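Local coordinates for vesicular integral-membrane protein VIP36 (Canis lupus familiaris, PDB 2DUR) that acts as an intracellular lectin of the early secretory pathway, binding high-mannose glycans and taking part in the transport and sorting of glycoproteins that carry them, at residues W27-T33 / E50-H56; Y39-D45 / S215-I221. One frame throughout, in Å; residues are numbered along the deposited sequence. Where two conformers were deposited one is given.

Contact 1. Residues W27-T33 / E50-H56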
loop_
_atom_site.group_PDB
_atom_site.type_symbol
_atom_site.label_atom_id
_atom_site.label_comp_id
_atom_site.label_asym_id
_atom_site.label_seq_id
_atom_site.Cartn_x
_atom_site.Cartn_y
_atom_site.Cartn_z
ATOM N N TRP A 27 -2.163 -15.748 0.119
ATOM C CA TRP A 27 -2.601 -14.606 -0.692
ATOM C C TRP A 27 -3.282 -15.098 -1.952
ATOM O O TRP A 27 -2.913 -16.168 -2.467
ATOM C CB TRP A 27 -1.393 -13.779 -1.120
ATOM C CG TRP A 27 -0.601 -13.207 0.040
ATOM C CD1 TRP A 27 0.287 -13.884 0.846
ATOM C CD2 TRP A 27 -0.637 -11.855 0.532
ATOM N NE1 TRP A 27 0.801 -13.037 1.798
ATOM C CE2 TRP A 27 0.250 -11.790 1.638
ATOM C CE3 TRP A 27 -1.338 -10.692 0.151
ATOM C CZ2 TRP A 27 0.449 -10.612 2.378
ATOM C CZ3 TRP A 27 -1.121 -9.507 0.882
ATOM C CH2 TRP A 27 -0.228 -9.484 1.981
ATOM N N ASP A 28 -4.267 -14.333 -2.421
ATOM C CA ASP A 28 -4.889 -14.527 -3.732
ATOM C C ASP A 28 -4.163 -13.615 -4.721
ATOM O O ASP A 28 -3.861 -12.458 -4.404
ATOM C CB ASP A 28 -6.364 -14.152 -3.700
ATOM C CG ASP A 28 -7.210 -15.137 -2.916
ATOM O OD1 ASP A 28 -7.145 -16.329 -3.229
ATOM O OD2 ASP A 28 -7.954 -14.723 -2.019
ATOM N N PHE A 29 -3.880 -14.142 -5.907
ATOM C CA PHE A 29 -3.151 -13.427 -6.945
ATOM C C PHE A 29 -4.149 -13.121 -8.061
ATOM O O PHE A 29 -4.755 -14.027 -8.615
ATOM C CB PHE A 29 -1.972 -14.284 -7.432
ATOM C CG PHE A 29 -1.030 -14.657 -6.313
ATOM C CD1 PHE A 29 -1.207 -15.843 -5.611
ATOM C CD2 PHE A 29 -0.027 -13.776 -5.926
ATOM C CE1 PHE A 29 -0.359 -16.164 -4.549
ATOM C CE2 PHE A 29 0.830 -14.085 -4.878
ATOM C CZ PHE A 29 0.644 -15.289 -4.186
ATOM N N GLN A 30 -4.355 -11.832 -8.339
ATOM C CA GLN A 30 -5.505 -11.396 -9.166
ATOM C C GLN A 30 -5.048 -10.515 -10.322
ATOM O O GLN A 30 -4.021 -9.834 -10.257
ATOM C CB GLN A 30 -6.550 -10.642 -8.301
ATOM C CG GLN A 30 -7.823 -10.208 -9.058
ATOM C CD GLN A 30 -7.615 -8.936 -9.876
ATOM O OE1 GLN A 30 -6.767 -8.110 -9.543
ATOM N NE2 GLN A 30 -8.399 -8.777 -10.948
ATOM N N GLY A 31 -5.814 -10.528 -11.418
ATOM C CA GLY A 31 -5.476 -9.622 -12.526
ATOM C C GLY A 31 -4.164 -9.994 -13.215
ATOM O O GLY A 31 -3.790 -11.165 -13.273
ATOM N N SER A 32 -3.467 -8.984 -13.711
ATOM C CA SER A 32 -2.218 -9.187 -14.446
ATOM C C SER A 32 -1.090 -9.795 -13.613
ATOM O O SER A 32 -0.086 -10.209 -14.184
ATOM C CB SER A 32 -1.728 -7.891 -15.108
ATOM O OG SER A 32 -1.581 -6.842 -14.136
ATOM N N THR A 33 -1.282 -9.876 -12.295
ATOM C CA THR A 33 -0.237 -10.408 -11.398
ATOM C C THR A 33 0.321 -11.762 -11.860
ATOM O O THR A 33 -0.436 -12.677 -12.159
ATOM C CB THR A 33 -0.792 -10.551 -9.994
ATOM O OG1 THR A 33 -1.166 -9.239 -9.552
ATOM C CG2 THR A 33 0.269 -11.122 -9.045
ATOM N N GLU A 50 -3.772 -4.303 -14.950
ATOM C CA GLU A 50 -4.138 -4.096 -13.546
ATOM C C GLU A 50 -3.988 -5.403 -12.809
ATOM O O GLU A 50 -4.564 -6.420 -13.207
ATOM C CB GLU A 50 -5.570 -3.570 -13.444
ATOM C CG GLU A 50 -5.636 -2.112 -13.908
ATOM C CD GLU A 50 -7.031 -1.540 -14.083
ATOM O OE1 GLU A 50 -8.043 -2.270 -14.003
ATOM O OE2 GLU A 50 -7.095 -0.320 -14.334
ATOM N N GLY A 51 -3.196 -5.387 -11.729
ATOM C CA GLY A 51 -2.969 -6.635 -10.985
ATOM C C GLY A 51 -3.010 -6.354 -9.503
ATOM O O GLY A 51 -2.698 -5.245 -9.085
ATOM N N SER A 52 -3.390 -7.346 -8.715
ATOM C CA SER A 52 -3.414 -7.161 -7.269
ATOM C C SER A 52 -3.062 -8.461 -6.566
ATOM O O SER A 52 -3.048 -9.535 -7.188
ATOM C CB SER A 52 -4.793 -6.676 -6.825
ATOM O OG SER A 52 -5.786 -7.689 -6.927
ATOM N N ILE A 53 -2.778 -8.341 -5.269
ATOM C CA ILE A 53 -2.642 -9.486 -4.366
ATOM C C ILE A 53 -3.417 -9.126 -3.095
ATOM O O ILE A 53 -3.455 -7.952 -2.676
ATOM C CB ILE A 53 -1.151 -9.835 -4.026
ATOM C CG1 ILE A 53 -0.392 -8.637 -3.433
ATOM C CG2 ILE A 53 -0.415 -10.367 -5.256
ATOM C CD1 ILE A 53 0.993 -9.015 -2.897
ATOM N N TRP A 54 -4.093 -10.111 -2.524
ATOM C CA TRP A 54 -4.944 -9.883 -1.371
ATOM C C TRP A 54 -4.708 -10.972 -0.341
ATOM O O TRP A 54 -4.760 -12.151 -0.657
ATOM C CB TRP A 54 -6.417 -9.793 -1.785
ATOM C CG TRP A 54 -6.677 -8.480 -2.489
ATOM C CD1 TRP A 54 -6.716 -8.248 -3.843
ATOM C CD2 TRP A 54 -6.899 -7.215 -1.852
ATOM N NE1 TRP A 54 -6.972 -6.900 -4.086
ATOM C CE2 TRP A 54 -7.074 -6.247 -2.883
ATOM C CE3 TRP A 54 -6.962 -6.800 -0.508
ATOM C CZ2 TRP A 54 -7.318 -4.891 -2.609
ATOM C CZ3 TRP A 54 -7.207 -5.441 -0.230
ATOM C CH2 TRP A 54 -7.372 -4.504 -1.284
ATOM N N ASN A 55 -4.434 -10.564 0.895
ATOM C CA ASN A 55 -4.167 -11.515 1.996
ATOM C C ASN A 55 -5.447 -12.265 2.314
ATOM O O ASN A 55 -6.537 -11.690 2.262
ATOM C CB ASN A 55 -3.644 -10.676 3.180
ATOM C CG ASN A 55 -2.999 -11.480 4.311
ATOM O OD1 ASN A 55 -3.111 -11.054 5.464
ATOM N ND2 ASN A 55 -2.269 -12.553 4.007
ATOM N N HIS A 56 -5.337 -13.569 2.609
ATOM C CA HIS A 56 -6.507 -14.407 2.890
ATOM C C HIS A 56 -7.276 -14.028 4.152
ATOM O O HIS A 56 -8.501 -14.021 4.158
ATOM C CB HIS A 56 -6.058 -15.860 3.059
ATOM C CG HIS A 56 -5.898 -16.599 1.771
ATOM N ND1 HIS A 56 -6.062 -17.965 1.682
ATOM C CD2 HIS A 56 -5.592 -16.173 0.524
ATOM C CE1 HIS A 56 -5.864 -18.348 0.433
ATOM N NE2 HIS A 56 -5.575 -17.282 -0.289
HETATM O O HOH W 1 -5.289 -18.273 -2.780
HETATM O O HOH W 2 -7.544 -6.802 -13.127
#
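Five backbone hydrogen bonds join W27-S32 to E50-N55; the axes of strands 27-31 and 50-55 approach to 4.5 Å at 163°. D28 and W54 exchange two (D28 N to W54 O 2.8 Å, W54 N to D28 O 3.0 Å), as do Q30 and S52 (Q30 N to S52 O 2.9 Å, S52 N to Q30 O 3.0 Å); S32 N donates to E50 O (2.8 Å). In this L-type lectin β-sandwich, 27-31 edges the seven-stranded sheet, while G51, I53 and N55 bond strand 204-211 through their backbones. S52 OG donates to Q30 OE1 (2.8 Å); a water links Q30 NE2 (3.1 Å) to E50 O (3.0 Å). Another donates to W27 O (3.2 Å) and D28 OD1 (2.7 Å) and bonds H56 NE2 (2.7 Å). In the type II' turn Q30-T33, T33 OG1 is 3.0 Å from Q30 O and S52 O, competing for one proton. W27 NE1 bonds S11, N55 OD1 bonds H10, D28 OD2 salt-bridges R93; N55 CB makes a CH-pi contact, 3.7 Å from the W27 six-membered ring centroid.

Contact 2. Residues Y39-D45 / S215-I221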
loop_
_atom_site.group_PDB
_atom_site.type_symbol
_atom_site.label_atom_id
_atom_site.label_comp_id
_atom_site.label_asym_id
_atom_site.label_seq_id
_atom_site.Cartn_x
_atom_site.Cartn_y
_atom_site.Cartn_z
ATOM N N TYR A 39 10.040 -12.785 -7.023
ATOM C CA TYR A 39 9.183 -11.612 -6.865
ATOM C C TYR A 39 7.777 -11.910 -7.332
ATOM O O TYR A 39 7.558 -12.829 -8.116
ATOM C CB TYR A 39 9.724 -10.385 -7.632
ATOM C CG TYR A 39 9.985 -10.596 -9.115
ATOM C CD1 TYR A 39 8.933 -10.594 -10.044
ATOM C CD2 TYR A 39 11.286 -10.802 -9.592
ATOM C CE1 TYR A 39 9.168 -10.786 -11.408
ATOM C CE2 TYR A 39 11.527 -11.001 -10.955
ATOM C CZ TYR A 39 10.474 -10.993 -11.852
ATOM O OH TYR A 39 10.717 -11.194 -13.197
ATOM N N VAL A 40 6.837 -11.124 -6.823
ATOM C CA VAL A 40 5.483 -11.076 -7.368
ATOM C C VAL A 40 5.446 -9.844 -8.271
ATOM O O VAL A 40 5.858 -8.758 -7.861
ATOM C CB VAL A 40 4.460 -10.977 -6.230
ATOM C CG1 VAL A 40 3.045 -10.701 -6.787
ATOM C CG2 VAL A 40 4.476 -12.262 -5.414
ATOM N N ARG A 41 5.022 -9.998 -9.525
ATOM C CA ARG A 41 5.005 -8.857 -10.413
ATOM C C ARG A 41 3.554 -8.513 -10.659
ATOM O O ARG A 41 2.857 -9.271 -11.318
ATOM C CB ARG A 41 5.700 -9.185 -11.746
ATOM C CG ARG A 41 5.624 -8.064 -12.780
ATOM C CD ARG A 41 6.705 -8.222 -13.854
ATOM N NE ARG A 41 7.998 -7.918 -13.247
ATOM C CZ ARG A 41 9.182 -8.145 -13.810
ATOM N NH1 ARG A 41 9.262 -8.692 -15.024
ATOM N NH2 ARG A 41 10.301 -7.827 -13.145
ATOM N N LEU A 42 3.113 -7.373 -10.114
ATOM C CA LEU A 42 1.720 -6.960 -10.238
ATOM C C LEU A 42 1.364 -6.588 -11.677
ATOM O O LEU A 42 0.266 -6.927 -12.150
ATOM C CB LEU A 42 1.437 -5.784 -9.302
ATOM C CG LEU A 42 1.675 -6.080 -7.809
ATOM C CD1 LEU A 42 1.561 -4.767 -7.014
ATOM C CD2 LEU A 42 0.692 -7.085 -7.308
ATOM N N THR A 43 2.245 -5.847 -12.339
ATOM C CA THR A 43 2.110 -5.583 -13.784
ATOM C C THR A 43 3.471 -5.719 -14.449
ATOM O O THR A 43 4.477 -5.361 -13.845
ATOM C CB THR A 43 1.574 -4.169 -14.101
ATOM O OG1 THR A 43 2.569 -3.172 -13.806
ATOM C CG2 THR A 43 0.252 -3.871 -13.365
ATOM N N PRO A 44 3.487 -6.189 -15.715
ATOM C CA PRO A 44 4.692 -6.044 -16.497
ATOM C C PRO A 44 4.751 -4.626 -17.054
ATOM O O PRO A 44 3.806 -3.821 -16.871
ATOM C CB PRO A 44 4.460 -7.011 -17.645
ATOM C CG PRO A 44 2.958 -6.952 -17.869
ATOM C CD PRO A 44 2.374 -6.749 -16.510
ATOM N N ASP A 45 5.843 -4.330 -17.759
ATOM C CA ASP A 45 6.069 -3.044 -18.389
ATOM C C ASP A 45 5.316 -3.031 -19.720
ATOM O O ASP A 45 5.901 -2.878 -20.799
ATOM C CB ASP A 45 7.595 -2.819 -18.566
ATOM C CG ASP A 45 7.975 -1.407 -18.931
ATOM O OD1 ASP A 45 7.104 -0.509 -19.036
ATOM O OD2 ASP A 45 9.211 -1.172 -19.119
ATOM N N SER A 215 3.568 2.639 -18.798
ATOM C CA SER A 215 3.720 1.410 -18.067
ATOM C C SER A 215 5.031 1.399 -17.266
ATOM O O SER A 215 5.835 2.335 -17.346
ATOM C CB SER A 215 3.645 0.209 -19.014
ATOM O OG SER A 215 4.761 0.204 -19.889
ATOM N N ASP A 216 5.171 0.343 -16.482
ATOM C CA ASP A 216 6.364 0.037 -15.671
ATOM C C ASP A 216 6.159 -1.356 -15.103
ATOM O O ASP A 216 5.030 -1.847 -14.935
ATOM C CB ASP A 216 6.507 0.980 -14.454
ATOM C CG ASP A 216 7.523 2.074 -14.637
ATOM O OD1 ASP A 216 8.487 1.955 -15.447
ATOM O OD2 ASP A 216 7.383 3.085 -13.910
ATOM N N ASN A 217 7.254 -2.015 -14.759
ATOM C CA ASN A 217 7.136 -3.188 -13.924
ATOM C C ASN A 217 6.862 -2.710 -12.511
ATOM O O ASN A 217 7.550 -1.818 -12.033
ATOM C CB ASN A 217 8.454 -3.958 -13.886
ATOM C CG ASN A 217 8.827 -4.533 -15.235
ATOM O OD1 ASN A 217 8.185 -5.480 -15.710
ATOM N ND2 ASN A 217 9.877 -3.970 -15.851
ATOM N N HIS A 218 5.845 -3.289 -11.883
ATOM C CA HIS A 218 5.531 -3.014 -10.468
ATOM C C HIS A 218 5.646 -4.324 -9.710
ATOM O O HIS A 218 4.766 -5.159 -9.773
ATOM C CB HIS A 218 4.101 -2.415 -10.349
ATOM C CG HIS A 218 3.942 -1.104 -11.050
ATOM N ND1 HIS A 218 3.310 -0.980 -12.276
ATOM C CD2 HIS A 218 4.277 0.151 -10.677
ATOM C CE1 HIS A 218 3.329 0.288 -12.650
ATOM N NE2 HIS A 218 3.902 0.997 -11.693
ATOM N N ASP A 219 6.775 -4.510 -8.997
ATOM C CA ASP A 219 7.034 -5.766 -8.289
ATOM C C ASP A 219 6.919 -5.628 -6.765
ATOM O O ASP A 219 7.292 -4.603 -6.203
ATOM C CB ASP A 219 8.452 -6.285 -8.568
ATOM C CG ASP A 219 8.712 -6.554 -10.038
ATOM O OD1 ASP A 219 7.733 -6.724 -10.790
ATOM O OD2 ASP A 219 9.899 -6.620 -10.428
ATOM N N ILE A 220 6.413 -6.675 -6.122
ATOM C CA ILE A 220 6.446 -6.800 -4.649
ATOM C C ILE A 220 7.329 -7.997 -4.342
ATOM O O ILE A 220 6.997 -9.111 -4.726
ATOM C CB ILE A 220 5.038 -7.047 -4.049
ATOM C CG1 ILE A 220 4.067 -5.926 -4.448
ATOM C CG2 ILE A 220 5.102 -7.181 -2.499
ATOM C CD1 ILE A 220 4.415 -4.527 -3.910
ATOM N N ILE A 221 8.458 -7.763 -3.663
ATOM C CA ILE A 221 9.344 -8.879 -3.284
ATOM C C ILE A 221 8.867 -9.510 -1.980
ATOM O O ILE A 221 8.772 -10.733 -1.858
ATOM C CB ILE A 221 10.812 -8.452 -3.182
ATOM C CG1 ILE A 221 11.384 -8.072 -4.552
ATOM C CG2 ILE A 221 11.667 -9.601 -2.562
ATOM C CD1 ILE A 221 11.033 -6.661 -5.062
HETATM O O HOH W 3 7.793 -6.462 -18.163
#
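This is an antiparallel strand pairing near one edge of the eight-stranded sheet, where strand 40-43, flanked by the short strand 34-35, meets the start of strand 217-227. The regular part is the V40/I220 hydrogen-bonded pair, with V40 N to I220 O at 2.9 Å and I220 N to V40 O at 2.8 Å, followed by the non-hydrogen-bonded pair R41/D219 (CA-CA 4.3 Å). The chain turns a corner at L42 (phi/psi -68/-44), where L42 N still donates to H218 O (2.8 Å); past it the T43/H218 pairing is loose, with H218 N to T43 O at 3.2 Å, and T43 N is buried without a partner. In the lectin sandwich, V40, L42 and H218 face the other sheet, touching I53 (V40 and L42) and A209 (L42 and H218); L42 CD1 also packs on I220 CG1 (3.8 Å), and T43 OG1 shares a hydrogen bond with H218 ND1 (2.8 Å). On the face carrying R41 and D219, a bidentate salt bridge forms: R41 NE to D219 OD1 2.7 Å and R41 NH2 to D219 OD2 3.0 Å, the second oxygen also bonding H73. At the far end S215 OG donates to D45 OD1 at 2.6 Å, and a water joins D45 N (2.9 Å) to N217 OD1 (2.7 Å), while N217 ND2 is hydrogen-bonded to H73 O.

How the contacts relate
The two contacts lie in opposite sheets of the sandwich, their centres 12 Å apart, and their segments alternate along the chain. The turn ending 27-33 bridges them: S32 OG lies 2.7 Å from L42 O, a probable hydrogen bond, while T33 CG2 packs on V40 CG1 and T33 OG1 on L42 CD2, both at 3.6 Å. Each contact has one end near the glycan. In contact 1 the side chain of E50, a pocket residue, is about 4 Å from a bound mannose; in contact 2 that of S215, next to the pocket residue L214, is about 7 Å from one. The calcium ion is farther, about 12 Å from the E50 side chain and 10 Å from that of H218.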